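PDB 5IM3: ribonucleoside-diphosphate reductase from Pseudomonas aeruginosa, which reduces ribonucleoside diphosphates to deoxyribonucleoside diphosphates for DNA synthesis, under allosteric control in which dATP binds its N-terminal ATP cone. Local coordinates for the interface of chains A and B and the interface of chains A and C. Coordinates in Å, arbitrary orientation; residue numbers count along the deposited sequence, not the author numbering. Chains: chain A/B/C, Ribonucleoside-diphosphate reductase.

Contact 1 and contact 2 belong to one interface, A with B, their C-alpha centres about 41 Å apart. They use similar pieces with the chains exchanged: helix 821-829 comes from chain B in contact 1 and from chain A in contact 2, each time against the other chain's ATP cone. Contact 3 and contact 4 lie on the A-C interface, about 8 Å apart between C-alpha centres, and share A:Tyr386 and C:Ala393. Measured the same way, contact 3 is about 66 Å from contact 2 and about 102 Å from contact 1. Chain A thus uses separate surfaces for its two partners in the four-chain assembly.

Contact 1: the interface of chains A and B. Residues chain A 68-70, 73; chain B 826, 829-830, 836, 838.
The ring of B:Tyr829 has the aliphatic stem of A:Arg70 on one face, with A:Arg70 CG 3.7 Å from the ring centroid and offset toward the rim. At its edge, in plane, is CD2 of B:Tyr830, whose own ring carries B:Tyr829 CD2 over its centre. A:Arg70 lies in the first turn of ATP-cone helix 69-88; B:Asp826 and B:Tyr829 lie on helix 821-829 of the partner reductase chain. The arginine chain bends at chi3 (56°), which turns its guanidinium away from the tyrosine ring toward B:Asp826. There A:Arg70 NE forms a salt bridge and hydrogen bond to the carboxylate oxygen B:Asp826 OD1 at 2.6 Å. The acceptor lies in the guanidinium plane, but the donor comes from above the carboxylate plane, by 38°. A:Ser68 OG also bonds B:Asp826 OD1, at 3.1 Å, adding to the grip on that oxygen. At the far end of its ring, the phenol B:Tyr829 OH donates to A:Asp73 OD2 at 3.1 Å, again from above the carboxylate plane, with ring and carboxylate nearly perpendicular (85°). The A:Ser69 hydroxyl OG meets the phenol OH of B:Tyr830 at 2.5 Å and donates to the backbone O of B:Gln836 at 2.9 Å. A weak bond to the carboxylate oxygen OE1 of B:Glu838 accompanies these.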
loop_
_atom_site.group_PDB
_atom_site.type_symbol
_atom_site.label_atom_id
_atom_site.label_comp_id
_atom_site.label_asym_id
_atom_site.label_seq_id
_atom_site.Cartn_x
_atom_site.Cartn_y
_atom_site.Cartn_z
ATOM N N SER A 68 64.080 16.523 -10.872
ATOM C CA SER A 68 63.186 15.374 -10.945
ATOM C C SER A 68 61.987 15.756 -11.794
ATOM O O SER A 68 61.226 16.657 -11.424
ATOM C CB SER A 68 62.733 14.929 -9.550
ATOM O OG SER A 68 62.069 13.676 -9.603
ATOM N N SER A 69 61.828 15.081 -12.936
ATOM C CA SER A 69 60.628 15.268 -13.742
ATOM C C SER A 69 59.374 15.039 -12.911
ATOM O O SER A 69 58.342 15.674 -13.151
ATOM C CB SER A 69 60.648 14.319 -14.940
ATOM O OG SER A 69 60.539 12.970 -14.517
ATOM N N ARG A 70 59.449 14.145 -11.922
ATOM C CA ARG A 70 58.297 13.856 -11.075
ATOM C C ARG A 70 57.867 15.092 -10.294
ATOM O O ARG A 70 56.734 15.570 -10.430
ATOM C CB ARG A 70 58.636 12.707 -10.125
ATOM C CG ARG A 70 57.641 12.516 -8.987
ATOM C CD ARG A 70 58.017 11.322 -8.135
ATOM N NE ARG A 70 59.379 11.427 -7.615
ATOM C CZ ARG A 70 59.701 11.943 -6.432
ATOM N NH1 ARG A 70 58.762 12.412 -5.620
ATOM N NH2 ARG A 70 60.973 11.989 -6.057
ATOM N N ASP A 73 56.729 17.904 -12.557
ATOM C CA ASP A 73 55.430 17.585 -13.141
ATOM C C ASP A 73 54.318 17.710 -12.106
ATOM O O ASP A 73 53.234 18.222 -12.406
ATOM C CB ASP A 73 55.454 16.174 -13.732
ATOM C CG ASP A 73 54.339 15.937 -14.728
ATOM O OD1 ASP A 73 53.871 16.918 -15.345
ATOM O OD2 ASP A 73 53.940 14.766 -14.906
ATOM N N ASP B 826 60.322 7.886 -7.689
ATOM C CA ASP B 826 60.152 8.080 -9.123
ATOM C C ASP B 826 59.478 6.870 -9.753
ATOM O O ASP B 826 58.580 7.015 -10.589
ATOM C CB ASP B 826 61.500 8.355 -9.795
ATOM C CG ASP B 826 61.967 9.790 -9.610
ATOM O OD1 ASP B 826 61.110 10.686 -9.439
ATOM O OD2 ASP B 826 63.196 10.026 -9.641
ATOM N N TYR B 829 55.787 6.703 -8.711
ATOM C CA TYR B 829 55.052 7.730 -9.447
ATOM C C TYR B 829 54.733 7.279 -10.869
ATOM O O TYR B 829 53.601 7.436 -11.341
ATOM C CB TYR B 829 55.864 9.024 -9.454
ATOM C CG TYR B 829 55.218 10.190 -10.173
ATOM C CD1 TYR B 829 54.204 10.928 -9.573
ATOM C CD2 TYR B 829 55.644 10.570 -11.437
ATOM C CE1 TYR B 829 53.622 12.000 -10.225
ATOM C CE2 TYR B 829 55.070 11.640 -12.094
ATOM C CZ TYR B 829 54.059 12.352 -11.484
ATOM O OH TYR B 829 53.485 13.418 -12.138
ATOM N N TYR B 830 55.717 6.709 -11.567
ATOM C CA TYR B 830 55.546 6.287 -12.952
ATOM C C TYR B 830 55.090 4.840 -13.082
ATOM O O TYR B 830 55.083 4.305 -14.194
ATOM C CB TYR B 830 56.849 6.489 -13.730
ATOM C CG TYR B 830 57.226 7.942 -13.894
ATOM C CD1 TYR B 830 56.495 8.778 -14.727
ATOM C CD2 TYR B 830 58.308 8.481 -13.212
ATOM C CE1 TYR B 830 56.831 10.108 -14.878
ATOM C CE2 TYR B 830 58.654 9.808 -13.359
ATOM C CZ TYR B 830 57.911 10.618 -14.192
ATOM O OH TYR B 830 58.249 11.947 -14.337
ATOM N N GLN B 836 60.754 8.049 -18.403
ATOM C CA GLN B 836 60.744 9.483 -18.133
ATOM C C GLN B 836 61.635 9.873 -16.957
ATOM O O GLN B 836 61.508 10.990 -16.442
ATOM C CB GLN B 836 59.310 9.952 -17.877
ATOM C CG GLN B 836 58.373 9.724 -19.052
ATOM C CD GLN B 836 56.910 9.848 -18.667
ATOM O OE1 GLN B 836 56.407 10.946 -18.430
ATOM N NE2 GLN B 836 56.218 8.714 -18.606
ATOM N N GLU B 838 65.155 10.931 -15.998
ATOM C CA GLU B 838 66.333 11.411 -16.716
ATOM C C GLU B 838 67.615 10.737 -16.238
ATOM O O GLU B 838 68.531 10.511 -17.038
ATOM C CB GLU B 838 66.460 12.928 -16.565
ATOM C CG GLU B 838 65.221 13.716 -16.969
ATOM C CD GLU B 838 64.317 14.039 -15.787
ATOM O OE1 GLU B 838 63.690 13.101 -15.241
ATOM O OE2 GLU B 838 64.249 15.231 -15.401
#

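Contact 2: the interface of chains A and B. Residues chain A 821-822, 825; chain B 54, 58, 68, 71-72.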
loop_
_atom_site.group_PDB
_atom_site.type_symbol
_atom_site.label_atom_id
_atom_site.label_comp_id
_atom_site.label_asym_id
_atom_site.label_seq_id
_atom_site.Cartn_x
_atom_site.Cartn_y
_atom_site.Cartn_z
ATOM N N PRO A 821 33.363 17.916 24.723
ATOM C CA PRO A 821 32.673 18.394 23.512
ATOM C C PRO A 821 32.141 17.295 22.603
ATOM O O PRO A 821 31.029 17.439 22.079
ATOM C CB PRO A 821 33.755 19.231 22.820
ATOM C CG PRO A 821 34.562 19.769 23.942
ATOM C CD PRO A 821 34.593 18.685 24.989
ATOM N N VAL A 822 32.887 16.208 22.390
ATOM C CA VAL A 822 32.406 15.173 21.477
ATOM C C VAL A 822 31.145 14.520 22.031
ATOM O O VAL A 822 30.212 14.209 21.282
ATOM C CB VAL A 822 33.507 14.132 21.193
ATOM C CG1 VAL A 822 34.711 14.791 20.528
ATOM C CG2 VAL A 822 33.925 13.419 22.464
ATOM N N ASN A 825 28.312 16.736 21.189
ATOM C CA ASN A 825 27.964 16.633 19.777
ATOM C C ASN A 825 27.241 15.328 19.470
ATOM O O ASN A 825 26.415 15.280 18.552
ATOM C CB ASN A 825 29.222 16.756 18.919
ATOM C CG ASN A 825 28.914 16.790 17.437
ATOM O OD1 ASN A 825 28.503 17.819 16.901
ATOM N ND2 ASN A 825 29.124 15.664 16.761
ATOM N N THR B 54 36.797 13.715 15.651
ATOM C CA THR B 54 35.705 14.604 16.031
ATOM C C THR B 54 36.224 15.820 16.790
ATOM O O THR B 54 35.757 16.942 16.563
ATOM C CB THR B 54 34.671 13.847 16.868
ATOM O OG1 THR B 54 34.260 12.669 16.166
ATOM C CG2 THR B 54 33.447 14.718 17.134
ATOM N N LEU B 58 35.426 19.678 15.878
ATOM C CA LEU B 58 34.846 20.614 16.837
ATOM C C LEU B 58 35.778 21.785 17.119
ATOM O O LEU B 58 35.311 22.865 17.495
ATOM C CB LEU B 58 34.505 19.895 18.144
ATOM C CG LEU B 58 33.421 18.819 18.073
ATOM C CD1 LEU B 58 33.282 18.126 19.417
ATOM C CD2 LEU B 58 32.089 19.412 17.639
ATOM N N SER B 68 27.455 22.286 12.576
ATOM C CA SER B 68 28.128 21.190 13.262
ATOM C C SER B 68 27.312 19.906 13.252
ATOM O O SER B 68 27.795 18.880 13.745
ATOM C CB SER B 68 28.430 21.590 14.708
ATOM O OG SER B 68 29.097 22.839 14.769
ATOM N N ILE B 71 28.849 16.813 11.398
ATOM C CA ILE B 71 30.130 16.272 11.844
ATOM C C ILE B 71 30.030 14.766 12.051
ATOM O O ILE B 71 30.864 13.997 11.558
ATOM C CB ILE B 71 30.598 16.986 13.125
ATOM C CG1 ILE B 71 30.949 18.443 12.814
ATOM C CG2 ILE B 71 31.800 16.258 13.746
ATOM C CD1 ILE B 71 31.340 19.254 14.028
ATOM N N HIS B 72 29.013 14.322 12.791
ATOM C CA HIS B 72 28.926 12.914 13.161
ATOM C C HIS B 72 28.935 12.011 11.932
ATOM O O HIS B 72 29.571 10.950 11.937
ATOM C CB HIS B 72 27.668 12.674 13.994
ATOM C CG HIS B 72 27.603 11.310 14.606
ATOM N ND1 HIS B 72 27.295 10.182 13.878
ATOM C CD2 HIS B 72 27.811 10.894 15.877
ATOM C CE1 HIS B 72 27.313 9.127 14.674
ATOM N NE2 HIS B 72 27.622 9.533 15.893
#
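Helix 821-829 of chain A packs against three ATP-cone elements of chain B: helix 46-60, the short 3-10 turn 67-70 and the start of helix 71-89. B:Leu58 reaches across with both methyl branches. B:Leu58 CD1 rests on the first turn of the chain A helix, 3.6 Å from A:Pro821 CB and 3.7 Å from A:Val822 CA, while B:Leu58 CD2 turns toward A:Asn825, 4.1 Å from A:Asn825 CB. One turn earlier on helix 46-60, the methyl CG2 of B:Thr54 touches A:Val822 CG1 at 3.6 Å. That methyl is anti to the threonine backbone N, and the hydroxyl OG1 (chi1 -53°) takes the place beside the N, which presents the methyl, not the hydroxyl, to A:Val822. A:Asn825, with 77 Å² hidden by chain B, extends between the two cone helices, its CG anti to the backbone N (chi1 -174°). The amide A:Asn825 ND2 lies 4.1 Å from B:Ile71 CG2, and A:Asn825 OD1 is 3.4 Å from the backbone O of B:Ser68. Both of these oxygens are acceptors; as modelled this pair is a contact and not a bond. Among the residues described, the contact is chiefly van der Waals, and it probably helps to join the ATP cone of one chain to its neighbour in the dATP-bound assembly.

Contact 3: the interface of chains A and C. Residues chain A 382-383, 386-387; chain C 390, 393-394, 397.
NE2 of C:His390 is approached by two oxygens of A:Ser383: the hydroxyl OG at 3.1 Å, in a hydrogen bond where either the hydroxyl or the ring N-H may donate, and the backbone O at 3.2 Å, which it reaches in a weak, bent bond (127° at H). Both residues lie on helix 382-395, one from each subunit, in the dimer interface of the class I ribonucleotide reductase large chain. The imidazole points its edge at the chain A helix, with A:Ser383 OG, A:Tyr386 O and A:Gly387 N in its plane. C:His390 CD2 also abuts A:Tyr386 CB, at 3.6 Å. C:Met394 is bent at chi2 (-46°) and chi3 (103°), which brings its terminal methyl CE back onto A:Leu382. C:Met394 CE presses to 3.4 Å from A:Leu382 CG, a close fit, and lies 3.6 Å from A:Ser383 CA; the leucine and methionine side chains run antiparallel alongside one another. A:Leu382 CD2 touches the extended stem of C:Lys397, 3.9 Å from C:Lys397 CG; both are residues of the third dATP site, a pocket to which both subunits appear to contribute. C:Ala393 sets its CB over the centre of the A:Tyr386 ring, 3.7 Å from the centroid, a CH-pi contact.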
loop_
_atom_site.group_PDB
_atom_site.type_symbol
_atom_site.label_atom_id
_atom_site.label_comp_id
_atom_site.label_asym_id
_atom_site.label_seq_id
_atom_site.Cartn_x
_atom_site.Cartn_y
_atom_site.Cartn_z
ATOM N N LEU A 382 -34.052 16.940 29.688
ATOM C CA LEU A 382 -33.564 18.050 28.874
ATOM C C LEU A 382 -33.202 19.260 29.725
ATOM O O LEU A 382 -32.215 19.950 29.445
ATOM C CB LEU A 382 -34.610 18.440 27.827
ATOM C CG LEU A 382 -34.083 19.326 26.689
ATOM C CD1 LEU A 382 -33.051 18.590 25.855
ATOM C CD2 LEU A 382 -35.238 19.827 25.820
ATOM N N SER A 383 -33.999 19.549 30.754
ATOM C CA SER A 383 -33.689 20.671 31.634
ATOM C C SER A 383 -32.378 20.438 32.376
ATOM O O SER A 383 -31.532 21.335 32.458
ATOM C CB SER A 383 -34.837 20.891 32.615
ATOM O OG SER A 383 -34.606 22.029 33.426
ATOM N N TYR A 386 -29.347 20.757 30.060
ATOM C CA TYR A 386 -28.947 22.140 29.842
ATOM C C TYR A 386 -28.595 22.859 31.139
ATOM O O TYR A 386 -27.944 23.909 31.092
ATOM C CB TYR A 386 -30.043 22.880 29.066
ATOM C CG TYR A 386 -29.811 22.704 27.585
ATOM C CD1 TYR A 386 -30.261 21.571 26.920
ATOM C CD2 TYR A 386 -29.072 23.635 26.866
ATOM C CE1 TYR A 386 -30.014 21.390 25.571
ATOM C CE2 TYR A 386 -28.820 23.463 25.522
ATOM C CZ TYR A 386 -29.287 22.337 24.878
ATOM O OH TYR A 386 -29.034 22.171 23.538
ATOM N N GLY A 387 -28.987 22.311 32.289
ATOM C CA GLY A 387 -28.401 22.754 33.539
ATOM C C GLY A 387 -26.950 22.335 33.664
ATOM O O GLY A 387 -26.138 23.065 34.236
ATOM N N HIS C 390 -30.659 27.738 27.887
ATOM C CA HIS C 390 -31.526 26.768 28.549
ATOM C C HIS C 390 -32.988 27.022 28.199
ATOM O O HIS C 390 -33.744 26.084 27.907
ATOM C CB HIS C 390 -31.307 26.847 30.059
ATOM C CG HIS C 390 -32.114 25.868 30.849
ATOM N ND1 HIS C 390 -33.480 25.975 30.998
ATOM C CD2 HIS C 390 -31.744 24.780 31.564
ATOM C CE1 HIS C 390 -33.918 24.986 31.755
ATOM N NE2 HIS C 390 -32.885 24.245 32.109
ATOM N N ALA C 393 -33.890 25.709 24.668
ATOM C CA ALA C 393 -34.120 24.273 24.606
ATOM C C ALA C 393 -35.477 23.908 25.195
ATOM O O ALA C 393 -36.199 23.078 24.633
ATOM C CB ALA C 393 -32.995 23.531 25.332
ATOM N N MET C 394 -35.843 24.522 26.325
ATOM C CA MET C 394 -37.113 24.199 26.973
ATOM C C MET C 394 -38.307 24.649 26.143
ATOM O O MET C 394 -39.304 23.927 26.042
ATOM C CB MET C 394 -37.179 24.839 28.362
ATOM C CG MET C 394 -36.278 24.204 29.400
ATOM S SD MET C 394 -36.340 22.406 29.408
ATOM C CE MET C 394 -34.822 22.073 28.557
ATOM N N LYS C 397 -38.896 22.473 23.067
ATOM C CA LYS C 397 -39.057 21.049 23.330
ATOM C C LYS C 397 -40.218 20.452 22.540
ATOM O O LYS C 397 -40.204 19.254 22.231
ATOM C CB LYS C 397 -39.253 20.824 24.828
ATOM C CG LYS C 397 -39.059 19.386 25.234
ATOM C CD LYS C 397 -39.277 19.169 26.714
ATOM C CE LYS C 397 -38.955 17.733 27.062
ATOM N NZ LYS C 397 -39.737 17.228 28.217
#

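Contact 4: the interface of chains A and C. Residues chain A 386, 432; chain C 389, 393, 432, 435-436, 439-440.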
loop_
_atom_site.group_PDB
_atom_site.type_symbol
_atom_site.label_atom_id
_atom_site.label_comp_id
_atom_site.label_asym_id
_atom_site.label_seq_id
_atom_site.Cartn_x
_atom_site.Cartn_y
_atom_site.Cartn_z
ATOM N N TYR A 386 -29.347 20.757 30.060
ATOM C CA TYR A 386 -28.947 22.140 29.842
ATOM C C TYR A 386 -28.595 22.859 31.139
ATOM O O TYR A 386 -27.944 23.909 31.092
ATOM C CB TYR A 386 -30.043 22.880 29.066
ATOM C CG TYR A 386 -29.811 22.704 27.585
ATOM C CD1 TYR A 386 -30.261 21.571 26.920
ATOM C CD2 TYR A 386 -29.072 23.635 26.866
ATOM C CE1 TYR A 386 -30.014 21.390 25.571
ATOM C CE2 TYR A 386 -28.820 23.463 25.522
ATOM C CZ TYR A 386 -29.287 22.337 24.878
ATOM O OH TYR A 386 -29.034 22.171 23.538
ATOM N N VAL A 432 -23.036 20.485 21.703
ATOM C CA VAL A 432 -23.274 21.709 22.462
ATOM C C VAL A 432 -22.174 21.908 23.501
ATOM O O VAL A 432 -21.683 23.018 23.699
ATOM C CB VAL A 432 -24.667 21.669 23.114
ATOM C CG1 VAL A 432 -24.919 22.934 23.926
ATOM C CG2 VAL A 432 -25.753 21.490 22.044
ATOM N N ILE C 389 -29.930 30.173 26.774
ATOM C CA ILE C 389 -29.806 28.970 25.957
ATOM C C ILE C 389 -30.625 27.831 26.555
ATOM O O ILE C 389 -31.217 27.023 25.828
ATOM C CB ILE C 389 -28.321 28.593 25.810
ATOM C CG1 ILE C 389 -27.594 29.678 25.004
ATOM C CG2 ILE C 389 -28.168 27.228 25.154
ATOM C CD1 ILE C 389 -26.095 29.656 25.151
ATOM N N ALA C 393 -33.890 25.709 24.668
ATOM C CA ALA C 393 -34.120 24.273 24.606
ATOM C C ALA C 393 -35.477 23.908 25.195
ATOM O O ALA C 393 -36.199 23.078 24.633
ATOM C CB ALA C 393 -32.995 23.531 25.332
ATOM N N VAL C 432 -23.494 27.934 19.885
ATOM C CA VAL C 432 -24.173 27.095 20.867
ATOM C C VAL C 432 -25.681 27.119 20.636
ATOM O O VAL C 432 -26.359 26.096 20.777
ATOM C CB VAL C 432 -23.806 27.552 22.292
ATOM C CG1 VAL C 432 -24.441 26.647 23.332
ATOM C CG2 VAL C 432 -22.284 27.575 22.475
ATOM N N ASP C 435 -26.277 24.799 17.625
ATOM C CA ASP C 435 -26.220 23.384 17.976
ATOM C C ASP C 435 -27.414 22.968 18.819
ATOM O O ASP C 435 -27.812 21.798 18.795
ATOM C CB ASP C 435 -24.933 23.072 18.738
ATOM C CG ASP C 435 -23.682 23.387 17.941
ATOM O OD1 ASP C 435 -23.657 23.140 16.715
ATOM O OD2 ASP C 435 -22.715 23.883 18.560
ATOM N N THR C 436 -27.979 23.903 19.587
ATOM C CA THR C 436 -29.140 23.600 20.416
ATOM C C THR C 436 -30.395 23.462 19.565
ATOM O O THR C 436 -31.213 22.564 19.796
ATOM C CB THR C 436 -29.308 24.694 21.470
ATOM O OG1 THR C 436 -28.203 24.635 22.387
ATOM C CG2 THR C 436 -30.627 24.553 22.237
ATOM N N ALA C 439 -30.026 20.051 18.116
ATOM C CA ALA C 439 -30.187 18.942 19.053
ATOM C C ALA C 439 -31.627 18.796 19.534
ATOM O O ALA C 439 -32.062 17.683 19.847
ATOM C CB ALA C 439 -29.256 19.120 20.250
ATOM N N VAL C 440 -32.377 19.894 19.612
ATOM C CA VAL C 440 -33.749 19.831 20.106
ATOM C C VAL C 440 -34.761 19.616 18.983
ATOM O O VAL C 440 -35.896 19.206 19.256
ATOM C CB VAL C 440 -34.072 21.106 20.908
ATOM C CG1 VAL C 440 -35.491 21.072 21.447
ATOM C CG2 VAL C 440 -33.088 21.258 22.065
#
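The backbones of A:Val432, C:Val432 and C:Asp435 are regular alpha-helix, all from helix 427-440, whereas A:Tyr386, on helix 382-395, departs from the regular helical value with psi at -16°. Together with C:Ile389 and C:Ala393, on helix 382-395 of chain C, they form part of the two-fold symmetric helical packing that joins the subunits. The A:Tyr386 side chain, whose one face already bears C:Ala393, approaches C:Thr436 from the opposite direction. A:Tyr386 OH, the phenol, makes a hydrogen bond of 2.8 Å to the hydroxyl C:Thr436 OG1, and either hydroxyl may donate. The methyl C:Thr436 CG2 lies 3.7 Å from A:Tyr386 CZ, so both branches of C:Thr436 meet the phenol end of the ring. The C:Ile389 and A:Tyr386 side chains are about perpendicular, with C:Ile389 CG2 3.8 Å from the ring carbon A:Tyr386 CE2. Nearer the two-fold axis the same valine of each chain meets its twin: CG1 of A:Val432 touches CG1 of C:Val432 at 3.8 Å, the side chains again at about a right angle. A:Val432 places CG1 anti to its N (chi1 179°), with CG2 beside the N, spreading its branches to two partners. A:Val432 CG2 runs antiparallel alongside C:Asp435 and contacts C:Asp435 CB at 3.8 Å. Within chain C, C:Thr436 OG1 donates to the backbone O of C:Val432 at 2.9 Å, the donor lying 31° out of the carbonyl plane.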